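Local coordinates for protein vaginolysin (PDB 5IMY) that probably binds cholesterol and lyses host cells by inserting into their membranes, as a secreted toxin of the cholesterol-dependent cytolysin family, at residues A[169-174]-A[281-286]; A[267-272]-A[302-307]; A[379-384]-A[466-471]; A[459-464]-A[483-488]. One frame throughout, in Å; residues are numbered along the deposited sequence.

Contact 1: residues A[169-174]-A[281-286]; sequences YDSASA and AVEAAI
Y169 lies on the strand with its ring against I286 of the helix and its hydroxyl near the carboxylate of E283, so one aromatic side chain serves an apolar and a polar neighbour at once. The bond from CA to CB points toward the helix, and chi1 of 64° sets CG between the backbone N and the carbonyl carbon, the crowded position. CG already stands 4.0 Å from I286 CG2. The methyl comes nearer farther along the ring: CD2 is 3.7 Å from it and CE2 3.5 Å. This is a CH-pi contact over the face, with CG2 3.6 Å from the ring centroid and only 16° off the normal. At the CE1 edge of the ring the neighbour is instead the carboxylate, and at the tip OH gives a weak hydrogen bond to E283 OE2 at 3.4 Å, with that oxygen in the ring plane. In this family the strand belongs to the central sheet, and helices such as 278-286, packed on it in the soluble toxin, probably unfold into membrane-spanning hairpins. E283 bends at chi2, which brings CD up to the strand; ring and carboxylate planes stand 73° apart. Its other oxygen, OE1, takes a second weak bond from S171 OG at 3.4 Å. Neither bond is strong, and OE2 also has a weak, long ion pair with K287. S171 N donates to an acidic side chain on the chain of another protein, which also places an aromatic side chain against E283 and A284.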
loop_
_atom_site.group_PDB
_atom_site.type_symbol
_atom_site.label_atom_id
_atom_site.label_comp_id
_atom_site.label_asym_id
_atom_site.label_seq_id
_atom_site.Cartn_x
_atom_site.Cartn_y
_atom_site.Cartn_z
ATOM N N TYR A 169 -19.625 3.636 25.019
ATOM C CA TYR A 169 -18.181 3.505 25.119
ATOM C C TYR A 169 -17.516 4.264 23.984
ATOM O O TYR A 169 -18.048 4.351 22.874
ATOM C CB TYR A 169 -17.742 2.031 25.100
ATOM C CG TYR A 169 -18.050 1.301 23.810
ATOM C CD1 TYR A 169 -17.180 1.363 22.730
ATOM C CD2 TYR A 169 -19.203 0.538 23.679
ATOM C CE1 TYR A 169 -17.455 0.696 21.553
ATOM C CE2 TYR A 169 -19.486 -0.134 22.506
ATOM C CZ TYR A 169 -18.607 -0.051 21.447
ATOM O OH TYR A 169 -18.879 -0.716 20.274
ATOM N N ASP A 170 -16.343 4.813 24.279
ATOM C CA ASP A 170 -15.520 5.509 23.303
ATOM C C ASP A 170 -14.153 4.845 23.266
ATOM O O ASP A 170 -13.517 4.665 24.310
ATOM C CB ASP A 170 -15.389 6.994 23.649
ATOM C CG ASP A 170 -16.727 7.703 23.681
ATOM O OD1 ASP A 170 -17.203 8.126 22.608
ATOM O OD2 ASP A 170 -17.305 7.836 24.781
ATOM N N SER A 171 -13.714 4.473 22.071
ATOM C CA SER A 171 -12.468 3.750 21.880
ATOM C C SER A 171 -11.452 4.628 21.165
ATOM O O SER A 171 -11.800 5.585 20.468
ATOM C CB SER A 171 -12.702 2.467 21.079
ATOM O OG SER A 171 -13.371 1.489 21.854
ATOM N N ALA A 172 -10.179 4.285 21.347
ATOM C CA ALA A 172 -9.102 4.968 20.649
ATOM C C ALA A 172 -7.828 4.156 20.806
ATOM O O ALA A 172 -7.588 3.569 21.863
ATOM C CB ALA A 172 -8.893 6.388 21.187
ATOM N N SER A 173 -7.026 4.123 19.747
ATOM C CA SER A 173 -5.726 3.475 19.814
ATOM C C SER A 173 -4.755 4.350 20.596
ATOM O O SER A 173 -4.715 5.570 20.418
ATOM C CB SER A 173 -5.190 3.219 18.407
ATOM O OG SER A 173 -4.507 1.980 18.334
ATOM N N ALA A 174 -3.977 3.725 21.475
ATOM C CA ALA A 174 -2.990 4.451 22.267
ATOM C C ALA A 174 -1.804 4.793 21.374
ATOM O O ALA A 174 -1.041 3.906 20.974
ATOM C CB ALA A 174 -2.554 3.628 23.475
ATOM N N ALA A 281 -11.241 -6.895 16.518
ATOM C CA ALA A 281 -11.443 -7.978 17.474
ATOM C C ALA A 281 -11.871 -7.435 18.832
ATOM O O ALA A 281 -12.823 -7.933 19.440
ATOM C CB ALA A 281 -10.167 -8.811 17.603
ATOM N N VAL A 282 -11.172 -6.413 19.329
ATOM C CA VAL A 282 -11.530 -5.821 20.615
ATOM C C VAL A 282 -12.917 -5.195 20.538
ATOM O O VAL A 282 -13.759 -5.395 21.421
ATOM C CB VAL A 282 -10.465 -4.794 21.045
ATOM C CG1 VAL A 282 -11.000 -3.857 22.134
ATOM C CG2 VAL A 282 -9.219 -5.516 21.535
ATOM N N GLU A 283 -13.173 -4.425 19.479
ATOM C CA GLU A 283 -14.476 -3.785 19.332
ATOM C C GLU A 283 -15.584 -4.825 19.212
ATOM O O GLU A 283 -16.693 -4.622 19.721
ATOM C CB GLU A 283 -14.466 -2.861 18.112
ATOM C CG GLU A 283 -15.686 -1.953 18.012
ATOM C CD GLU A 283 -15.435 -0.548 18.532
ATOM O OE1 GLU A 283 -14.360 -0.301 19.118
ATOM O OE2 GLU A 283 -16.323 0.316 18.354
ATOM N N ALA A 284 -15.304 -5.946 18.544
ATOM C CA ALA A 284 -16.309 -6.995 18.404
ATOM C C ALA A 284 -16.628 -7.637 19.748
ATOM O O ALA A 284 -17.794 -7.930 20.041
ATOM C CB ALA A 284 -15.831 -8.049 17.406
ATOM N N ALA A 285 -15.609 -7.866 20.578
ATOM C CA ALA A 285 -15.845 -8.416 21.908
ATOM C C ALA A 285 -16.697 -7.472 22.746
ATOM O O ALA A 285 -17.685 -7.887 23.361
ATOM C CB ALA A 285 -14.511 -8.701 22.599
ATOM N N ILE A 286 -16.324 -6.188 22.782
ATOM C CA ILE A 286 -17.110 -5.191 23.508
ATOM C C ILE A 286 -18.573 -5.255 23.089
ATOM O O ILE A 286 -19.480 -5.128 23.920
ATOM C CB ILE A 286 -16.520 -3.784 23.282
ATOM C CG1 ILE A 286 -15.181 -3.644 24.009
ATOM C CG2 ILE A 286 -17.500 -2.698 23.744
ATOM C CD1 ILE A 286 -14.391 -2.420 23.597
#

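Contact 2: residues A[267-272]-A[302-307]; sequences VKFDTT and QNTSVC. Unlike the reference sequence in segment 302-307: C307 (reference Thr).
V267 and F269 each set a side chain against V306 on the facing strand. The two valines meet methyl to methyl, CG1 of V267 lying 3.8 Å from CG1 of V306. V306 CG2 is turned the other way along the pair and sits 3.6 Å from CD1 of F269; the two side chains lie alongside each other and point the same way. The edge of the F269 ring takes T304 CG2 in plane, at 3.9 Å from CD1. Helix 326-335 packs on this apolar face. The pairing is a regular antiparallel ladder in which K268–C307 and D270–S305 are hydrogen-bonded pairs and F269–V306 between them is non-hydrogen-bonded; it adds strand 305-311 to strand 263-271 of the central sheet of the toxin. On the other face the lysine bends at chi3 (70°), bringing CE to 3.8 Å from C307 CB, while its NZ continues to L195 O. C307 stands where the reference sequence has threonine, and its SG is tied to C322 in a disulfide. D270 OD1 lies against S305 CB. Where the ladder ends, T271 holds OG1 anti to its backbone N and donates to N303 O at 2.8 Å; the hydroxyl stands above that carbonyl, 60° out of its plane. T304 turns its own hydroxyl back to I300 O.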
loop_
_atom_site.group_PDB
_atom_site.type_symbol
_atom_site.label_atom_id
_atom_site.label_comp_id
_atom_site.label_asym_id
_atom_site.label_seq_id
_atom_site.Cartn_x
_atom_site.Cartn_y
_atom_site.Cartn_z
ATOM N N VAL A 267 -10.416 1.209 30.397
ATOM C CA VAL A 267 -9.896 -0.127 30.130
ATOM C C VAL A 267 -8.803 -0.029 29.079
ATOM O O VAL A 267 -8.981 0.633 28.050
ATOM C CB VAL A 267 -11.004 -1.090 29.661
ATOM C CG1 VAL A 267 -10.447 -2.497 29.507
ATOM C CG2 VAL A 267 -12.168 -1.078 30.639
ATOM N N LYS A 268 -7.679 -0.694 29.333
ATOM C CA LYS A 268 -6.577 -0.792 28.384
ATOM C C LYS A 268 -6.506 -2.221 27.864
ATOM O O LYS A 268 -6.272 -3.154 28.640
ATOM C CB LYS A 268 -5.253 -0.396 29.037
ATOM C CG LYS A 268 -4.033 -0.568 28.130
ATOM C CD LYS A 268 -2.723 -0.294 28.863
ATOM C CE LYS A 268 -2.403 -1.378 29.885
ATOM N NZ LYS A 268 -1.138 -1.109 30.622
ATOM N N PHE A 269 -6.715 -2.388 26.562
ATOM C CA PHE A 269 -6.469 -3.651 25.880
ATOM C C PHE A 269 -5.124 -3.567 25.178
ATOM O O PHE A 269 -4.882 -2.626 24.415
ATOM C CB PHE A 269 -7.552 -3.957 24.844
ATOM C CG PHE A 269 -8.948 -3.946 25.388
ATOM C CD1 PHE A 269 -9.577 -5.130 25.732
ATOM C CD2 PHE A 269 -9.641 -2.757 25.532
ATOM C CE1 PHE A 269 -10.868 -5.126 26.224
ATOM C CE2 PHE A 269 -10.931 -2.747 26.022
ATOM C CZ PHE A 269 -11.545 -3.934 26.368
ATOM N N ASP A 270 -4.252 -4.541 25.426
ATOM C CA ASP A 270 -3.016 -4.631 24.668
ATOM C C ASP A 270 -2.657 -6.090 24.436
ATOM O O ASP A 270 -3.046 -6.976 25.202
ATOM C CB ASP A 270 -1.850 -3.894 25.359
ATOM C CG ASP A 270 -1.496 -4.476 26.716
ATOM O OD1 ASP A 270 -1.882 -5.625 27.005
ATOM O OD2 ASP A 270 -0.810 -3.779 27.495
ATOM N N THR A 271 -1.919 -6.325 23.356
ATOM C CA THR A 271 -1.431 -7.650 23.018
ATOM C C THR A 271 -0.081 -7.501 22.340
ATOM O O THR A 271 0.243 -6.446 21.786
ATOM C CB THR A 271 -2.401 -8.402 22.095
ATOM O OG1 THR A 271 -1.907 -9.725 21.855
ATOM C CG2 THR A 271 -2.552 -7.674 20.759
ATOM N N THR A 272 0.709 -8.566 22.394
ATOM C CA THR A 272 1.955 -8.613 21.648
ATOM C C THR A 272 1.755 -9.125 20.229
ATOM O O THR A 272 2.736 -9.276 19.495
ATOM C CB THR A 272 2.984 -9.484 22.385
ATOM O OG1 THR A 272 4.288 -9.257 21.835
ATOM C CG2 THR A 272 2.638 -10.965 22.272
ATOM N N GLN A 302 -7.343 -14.442 22.989
ATOM C CA GLN A 302 -6.645 -15.233 23.998
ATOM C C GLN A 302 -5.308 -14.616 24.386
ATOM O O GLN A 302 -4.689 -15.078 25.348
ATOM C CB GLN A 302 -6.379 -16.668 23.519
ATOM C CG GLN A 302 -7.453 -17.310 22.658
ATOM C CD GLN A 302 -8.753 -17.557 23.399
ATOM O OE1 GLN A 302 -9.829 -17.202 22.919
ATOM N NE2 GLN A 302 -8.665 -18.188 24.562
ATOM N N ASN A 303 -4.844 -13.607 23.648
ATOM C CA ASN A 303 -3.571 -12.951 23.916
ATOM C C ASN A 303 -3.740 -11.482 24.280
ATOM O O ASN A 303 -2.754 -10.735 24.272
ATOM C CB ASN A 303 -2.645 -13.083 22.704
ATOM C CG ASN A 303 -1.667 -14.229 22.841
ATOM O OD1 ASN A 303 -0.609 -14.086 23.456
ATOM N ND2 ASN A 303 -2.014 -15.376 22.272
ATOM N N THR A 304 -4.956 -11.051 24.603
ATOM C CA THR A 304 -5.240 -9.655 24.908
ATOM C C THR A 304 -5.251 -9.479 26.423
ATOM O O THR A 304 -6.148 -9.983 27.107
ATOM C CB THR A 304 -6.572 -9.229 24.296
ATOM O OG1 THR A 304 -6.533 -9.421 22.878
ATOM C CG2 THR A 304 -6.863 -7.763 24.599
ATOM N N SER A 305 -4.252 -8.772 26.942
ATOM C CA SER A 305 -4.274 -8.369 28.341
ATOM C C SER A 305 -5.269 -7.231 28.527
ATOM O O SER A 305 -5.408 -6.361 27.664
ATOM C CB SER A 305 -2.882 -7.930 28.792
ATOM O OG SER A 305 -2.732 -8.050 30.195
ATOM N N VAL A 306 -5.973 -7.246 29.656
ATOM C CA VAL A 306 -6.988 -6.245 29.964
ATOM C C VAL A 306 -6.649 -5.607 31.302
ATOM O O VAL A 306 -6.445 -6.308 32.298
ATOM C CB VAL A 306 -8.403 -6.855 29.985
ATOM C CG1 VAL A 306 -9.403 -5.912 30.658
ATOM C CG2 VAL A 306 -8.857 -7.163 28.567
ATOM N N CYS A 307 -6.596 -4.276 31.320
ATOM C CA CYS A 307 -6.266 -3.500 32.508
ATOM C C CYS A 307 -7.335 -2.431 32.674
ATOM O O CYS A 307 -7.458 -1.542 31.825
ATOM C CB CYS A 307 -4.869 -2.884 32.374
ATOM S SG CYS A 307 -4.454 -1.531 33.506
#

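Contact 3: residues A[379-384]-A[466-471]; sequences NGYLTL and LVRQRT
G380 brings its CA close to the chain where segment 466-471 is still a loop: V467 O is 3.7 Å from the glycine CA, and a methyl of L466 lies beside the glycine N. At Y381 the two chains begin to bond. Its N-H reaches R468 O at 3.2 Å, a bent bond whose donor stands 52° above the carbonyl plane. The same oxygen lies in plane at the edge of the Y381 ring. R468 swings its guanidinium alongside that ring, with NH1 3.8 Å from CE2; the planes are 44° apart and CE2 comes to the edge of the guanidinium, so the two groups are not stacked. The carbonyl of Y381 then accepts R470 N at 3.0 Å. L382 turns to the opposite face; CG is anti to the backbone N (chi1 168°), and CD1 touches R470 CG, the aliphatic part of a buried arginine. T383 closes the series. Its N donates to R470 O in a short bond of 2.6 Å, its OG1 gives a longer one to Q469 OE1 (3.3 Å), and its CG2 runs beside T471 OG1, the two threonines pointing the same way. R470 thus bonds through N to Y381 and through O to T383, the staggered pattern of a parallel pair. On its other side strand 363-389 pairs antiparallel with 426-433, giving a mixed sheet of the C-terminal beta sandwich, the domain through which cytolysins of this family generally recognise cholesterol.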
loop_
_atom_site.group_PDB
_atom_site.type_symbol
_atom_site.label_atom_id
_atom_site.label_comp_id
_atom_site.label_asym_id
_atom_site.label_seq_id
_atom_site.Cartn_x
_atom_site.Cartn_y
_atom_site.Cartn_z
ATOM N N ASN A 379 6.808 -16.923 7.310
ATOM C CA ASN A 379 7.106 -17.703 6.117
ATOM C C ASN A 379 6.762 -19.172 6.339
ATOM O O ASN A 379 6.781 -19.674 7.467
ATOM C CB ASN A 379 8.580 -17.551 5.734
ATOM C CG ASN A 379 9.524 -17.947 6.854
ATOM O OD1 ASN A 379 9.119 -18.565 7.839
ATOM N ND2 ASN A 379 10.796 -17.593 6.704
ATOM N N GLY A 380 6.441 -19.865 5.241
ATOM C CA GLY A 380 6.045 -21.254 5.287
ATOM C C GLY A 380 6.971 -22.131 4.456
ATOM O O GLY A 380 7.810 -21.646 3.686
ATOM N N TYR A 381 6.800 -23.443 4.617
ATOM C CA TYR A 381 7.660 -24.430 3.980
ATOM C C TYR A 381 6.824 -25.470 3.246
ATOM O O TYR A 381 5.772 -25.891 3.736
ATOM C CB TYR A 381 8.558 -25.125 5.015
ATOM C CG TYR A 381 9.498 -24.189 5.744
ATOM C CD1 TYR A 381 10.791 -23.977 5.287
ATOM C CD2 TYR A 381 9.093 -23.518 6.892
ATOM C CE1 TYR A 381 11.655 -23.127 5.951
ATOM C CE2 TYR A 381 9.950 -22.662 7.561
ATOM C CZ TYR A 381 11.230 -22.470 7.083
ATOM O OH TYR A 381 12.092 -21.621 7.741
ATOM N N LEU A 382 7.302 -25.880 2.071
ATOM C CA LEU A 382 6.699 -26.955 1.289
ATOM C C LEU A 382 7.742 -28.041 1.075
ATOM O O LEU A 382 8.826 -27.766 0.551
ATOM C CB LEU A 382 6.184 -26.444 -0.060
ATOM C CG LEU A 382 5.806 -27.528 -1.077
ATOM C CD1 LEU A 382 4.653 -28.374 -0.566
ATOM C CD2 LEU A 382 5.463 -26.917 -2.424
ATOM N N THR A 383 7.410 -29.269 1.462
ATOM C CA THR A 383 8.309 -30.409 1.340
ATOM C C THR A 383 7.754 -31.389 0.315
ATOM O O THR A 383 6.577 -31.759 0.378
ATOM C CB THR A 383 8.494 -31.098 2.698
ATOM O OG1 THR A 383 9.290 -30.267 3.553
ATOM C CG2 THR A 383 9.168 -32.467 2.550
ATOM N N LEU A 384 8.599 -31.804 -0.623
ATOM C CA LEU A 384 8.238 -32.785 -1.638
ATOM C C LEU A 384 9.061 -34.047 -1.425
ATOM O O LEU A 384 10.292 -33.984 -1.358
ATOM C CB LEU A 384 8.485 -32.239 -3.047
ATOM C CG LEU A 384 8.073 -30.796 -3.339
ATOM C CD1 LEU A 384 8.671 -30.361 -4.667
ATOM C CD2 LEU A 384 6.562 -30.641 -3.357
ATOM N N LEU A 466 -1.752 -21.214 2.953
ATOM C CA LEU A 466 -0.341 -21.260 3.316
ATOM C C LEU A 466 -0.240 -21.615 4.792
ATOM O O LEU A 466 -0.620 -20.820 5.657
ATOM C CB LEU A 466 0.353 -19.931 3.033
ATOM C CG LEU A 466 1.808 -20.103 2.593
ATOM C CD1 LEU A 466 1.950 -19.587 1.192
ATOM C CD2 LEU A 466 2.784 -19.407 3.532
ATOM N N VAL A 467 0.272 -22.804 5.073
ATOM C CA VAL A 467 0.458 -23.264 6.429
ATOM C C VAL A 467 1.934 -23.147 6.790
ATOM O O VAL A 467 2.776 -22.807 5.963
ATOM C CB VAL A 467 -0.051 -24.713 6.622
ATOM C CG1 VAL A 467 -1.558 -24.773 6.439
ATOM C CG2 VAL A 467 0.649 -25.664 5.658
ATOM N N ARG A 468 2.254 -23.429 8.053
ATOM C CA ARG A 468 3.647 -23.431 8.483
ATOM C C ARG A 468 4.434 -24.541 7.800
ATOM O O ARG A 468 5.616 -24.360 7.493
ATOM C CB ARG A 468 3.711 -23.557 10.010
ATOM C CG ARG A 468 4.684 -24.597 10.573
ATOM C CD ARG A 468 6.137 -24.152 10.462
ATOM N NE ARG A 468 6.817 -24.246 11.752
ATOM C CZ ARG A 468 8.136 -24.255 11.911
ATOM N NH1 ARG A 468 8.942 -24.186 10.858
ATOM N NH2 ARG A 468 8.655 -24.342 13.128
ATOM N N GLN A 469 3.799 -25.684 7.550
ATOM C CA GLN A 469 4.476 -26.824 6.947
ATOM C C GLN A 469 3.485 -27.616 6.109
ATOM O O GLN A 469 2.401 -27.965 6.585
ATOM C CB GLN A 469 5.095 -27.729 8.018
ATOM C CG GLN A 469 5.741 -29.006 7.481
ATOM C CD GLN A 469 7.088 -28.755 6.833
ATOM O OE1 GLN A 469 7.210 -28.739 5.606
ATOM N NE2 GLN A 469 8.111 -28.563 7.656
ATOM N N ARG A 470 3.870 -27.896 4.868
ATOM C CA ARG A 470 3.115 -28.758 3.971
ATOM C C ARG A 470 4.089 -29.734 3.332
ATOM O O ARG A 470 5.112 -29.319 2.779
ATOM C CB ARG A 470 2.382 -27.935 2.902
ATOM C CG ARG A 470 1.849 -28.732 1.704
ATOM C CD ARG A 470 0.334 -28.696 1.619
ATOM N NE ARG A 470 -0.202 -27.346 1.765
ATOM C CZ ARG A 470 -1.477 -27.069 2.023
ATOM N NH1 ARG A 470 -2.360 -28.050 2.162
ATOM N NH2 ARG A 470 -1.869 -25.808 2.140
ATOM N N THR A 471 3.780 -31.024 3.420
ATOM C CA THR A 471 4.607 -32.059 2.817
ATOM C C THR A 471 3.719 -33.003 2.022
ATOM O O THR A 471 2.708 -33.493 2.535
ATOM C CB THR A 471 5.414 -32.833 3.870
ATOM O OG1 THR A 471 5.911 -34.049 3.297
ATOM C CG2 THR A 471 4.572 -33.155 5.084
#

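Contact 4: residues A[459-464]-A[483-488]; sequences YDRSDL and VAETVK
Y459 and R461 converge on the carboxylate of E485, and polar interactions dominate. Y459 OH donates a hydrogen bond to OE2, modelled at 2.4 Å, a very short distance whose exact value is doubtful. CG of the tyrosine is anti to the backbone N (chi1 -177°), on the side of V483 and E485; the side chain crosses that of the glutamate at about a right angle. The acid comes to the ring at its edge, E485 CD lying in the ring plane, while ring and carboxylate planes are turned 78° apart. The ionic interaction is a salt bridge from R461 NE to OE1 at 3.3 Å. Here the groups meet tip to tip, with their planes 86° apart, so this is not the coplanar, side-by-side pairing with two parallel bonds. E485 runs extended beyond CG, and OE2 also has a weak, long ion pair with R470. L464 CD1, a methyl, meets OE2 at 3.6 Å, tip to tip with the glutamate. The one apolar pair is Y459 CB on V483 CG2 at 4.0 Å, at the backbone end of the tyrosine. In the fold, strand 460-464 is outermost, within this chain, in a four-stranded antiparallel sheet, bonded to 440-443, whereas strand 480-485 pairs with 469-475 in the mixed sheet; the contact therefore spans two sheets of the C-terminal beta sandwich, with Y459 touching I442 on one and I472 on the other.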
loop_
_atom_site.group_PDB
_atom_site.type_symbol
_atom_site.label_atom_id
_atom_site.label_comp_id
_atom_site.label_asym_id
_atom_site.label_seq_id
_atom_site.Cartn_x
_atom_site.Cartn_y
_atom_site.Cartn_z
ATOM N N TYR A 459 -2.255 -35.842 -8.033
ATOM C CA TYR A 459 -2.354 -34.680 -7.154
ATOM C C TYR A 459 -2.326 -33.357 -7.914
ATOM O O TYR A 459 -1.255 -32.871 -8.287
ATOM C CB TYR A 459 -1.211 -34.708 -6.135
ATOM C CG TYR A 459 -1.264 -33.585 -5.127
ATOM C CD1 TYR A 459 -1.876 -33.763 -3.895
ATOM C CD2 TYR A 459 -0.700 -32.347 -5.406
ATOM C CE1 TYR A 459 -1.927 -32.741 -2.971
ATOM C CE2 TYR A 459 -0.748 -31.319 -4.491
ATOM C CZ TYR A 459 -1.361 -31.520 -3.276
ATOM O OH TYR A 459 -1.404 -30.494 -2.364
ATOM N N ASP A 460 -3.494 -32.755 -8.130
ATOM C CA ASP A 460 -3.599 -31.419 -8.714
ATOM C C ASP A 460 -4.465 -30.575 -7.788
ATOM O O ASP A 460 -5.670 -30.821 -7.670
ATOM C CB ASP A 460 -4.193 -31.470 -10.122
ATOM C CG ASP A 460 -4.115 -30.134 -10.838
ATOM O OD1 ASP A 460 -3.777 -29.124 -10.187
ATOM O OD2 ASP A 460 -4.400 -30.093 -12.054
ATOM N N ARG A 461 -3.859 -29.585 -7.136
ATOM C CA ARG A 461 -4.566 -28.752 -6.173
ATOM C C ARG A 461 -4.150 -27.298 -6.338
ATOM O O ARG A 461 -3.003 -26.993 -6.678
ATOM C CB ARG A 461 -4.306 -29.218 -4.735
ATOM C CG ARG A 461 -5.501 -29.927 -4.116
ATOM C CD ARG A 461 -5.101 -30.884 -3.006
ATOM N NE ARG A 461 -5.070 -30.244 -1.694
ATOM C CZ ARG A 461 -6.152 -29.956 -0.976
ATOM N NH1 ARG A 461 -7.362 -30.238 -1.445
ATOM N NH2 ARG A 461 -6.027 -29.379 0.210
ATOM N N SER A 462 -5.103 -26.402 -6.085
ATOM C CA SER A 462 -4.915 -24.973 -6.282
ATOM C C SER A 462 -5.555 -24.219 -5.126
ATOM O O SER A 462 -6.231 -24.802 -4.272
ATOM C CB SER A 462 -5.523 -24.510 -7.610
ATOM O OG SER A 462 -6.921 -24.743 -7.631
ATOM N N ASP A 463 -5.330 -22.902 -5.109
ATOM C CA ASP A 463 -5.937 -22.008 -4.129
ATOM C C ASP A 463 -5.915 -22.601 -2.725
ATOM O O ASP A 463 -6.897 -22.482 -1.985
ATOM C CB ASP A 463 -7.378 -21.681 -4.535
ATOM C CG ASP A 463 -7.456 -20.599 -5.592
ATOM O OD1 ASP A 463 -6.758 -19.573 -5.446
ATOM O OD2 ASP A 463 -8.216 -20.772 -6.568
ATOM N N LEU A 464 -4.777 -23.252 -2.334
ATOM C CA LEU A 464 -4.783 -23.884 -1.022
ATOM C C LEU A 464 -3.984 -23.055 -0.022
ATOM O O LEU A 464 -2.961 -22.460 -0.381
ATOM C CB LEU A 464 -4.220 -25.305 -1.094
ATOM C CG LEU A 464 -2.716 -25.577 -1.179
ATOM C CD1 LEU A 464 -2.488 -27.076 -1.058
ATOM C CD2 LEU A 464 -2.105 -25.062 -2.468
ATOM N N VAL A 483 -0.347 -40.985 -3.309
ATOM C CA VAL A 483 0.085 -39.669 -2.856
ATOM C C VAL A 483 -0.648 -39.350 -1.561
ATOM O O VAL A 483 -1.721 -39.889 -1.285
ATOM C CB VAL A 483 -0.182 -38.587 -3.934
ATOM C CG1 VAL A 483 -1.679 -38.444 -4.195
ATOM C CG2 VAL A 483 0.440 -37.252 -3.542
ATOM N N ALA A 484 -0.061 -38.462 -0.757
ATOM C CA ALA A 484 -0.643 -38.116 0.532
ATOM C C ALA A 484 -0.244 -36.700 0.925
ATOM O O ALA A 484 0.796 -36.188 0.500
ATOM C CB ALA A 484 -0.210 -39.111 1.615
ATOM N N GLU A 485 -1.084 -36.079 1.757
ATOM C CA GLU A 485 -0.905 -34.706 2.214
ATOM C C GLU A 485 -1.124 -34.651 3.722
ATOM O O GLU A 485 -1.975 -35.369 4.253
ATOM C CB GLU A 485 -1.884 -33.765 1.502
ATOM C CG GLU A 485 -1.285 -32.440 1.072
ATOM C CD GLU A 485 -2.335 -31.473 0.563
ATOM O OE1 GLU A 485 -3.538 -31.738 0.766
ATOM O OE2 GLU A 485 -1.958 -30.452 -0.050
ATOM N N THR A 486 -0.369 -33.789 4.407
ATOM C CA THR A 486 -0.277 -33.837 5.867
ATOM C C THR A 486 -0.763 -32.583 6.578
ATOM O O THR A 486 -1.429 -32.698 7.608
ATOM C CB THR A 486 1.175 -34.092 6.292
ATOM O OG1 THR A 486 1.969 -32.939 5.988
ATOM C CG2 THR A 486 1.747 -35.306 5.575
ATOM N N VAL A 487 -0.433 -31.393 6.066
ATOM C CA VAL A 487 -0.596 -30.107 6.755
ATOM C C VAL A 487 -0.105 -30.176 8.201
ATOM O O VAL A 487 0.185 -31.255 8.727
ATOM C CB VAL A 487 -2.048 -29.577 6.693
ATOM C CG1 VAL A 487 -2.199 -28.615 5.523
ATOM C CG2 VAL A 487 -3.092 -30.688 6.583
ATOM N N LYS A 488 0.009 -29.015 8.848
ATOM C CA LYS A 488 0.641 -28.928 10.159
ATOM C C LYS A 488 0.191 -27.648 10.853
ATOM O O LYS A 488 -0.149 -26.660 10.196
ATOM C CB LYS A 488 2.169 -28.956 10.031
ATOM C CG LYS A 488 2.910 -29.486 11.248
ATOM C CD LYS A 488 4.329 -29.901 10.874
ATOM C CE LYS A 488 5.178 -30.229 12.090
ATOM N NZ LYS A 488 4.528 -31.214 12.995
#

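How the contacts relate
From the N terminus, contact 1 opens first at strand 166-173 and closes at helix 278-286, a loop that contains the start of contact 2. Contact 2 opens at strand 263-271 and closes at 305-311, so the two cross. They touch where V282 and I286 of the helix pack on F269, tying helix and strands to the same central sheet. Only then does the long strand 363-389 lead to the C-terminal domain, where contact 3 opens; contact 4 opens at 460-464 before contact 3 closes, so these cross as well. Strands 469-475 and 480-485, neighbours in one sheet, join them, and L464 packs on R470. The two pairs stand apart, with contacts 2 and 3 about 31 Å between centres.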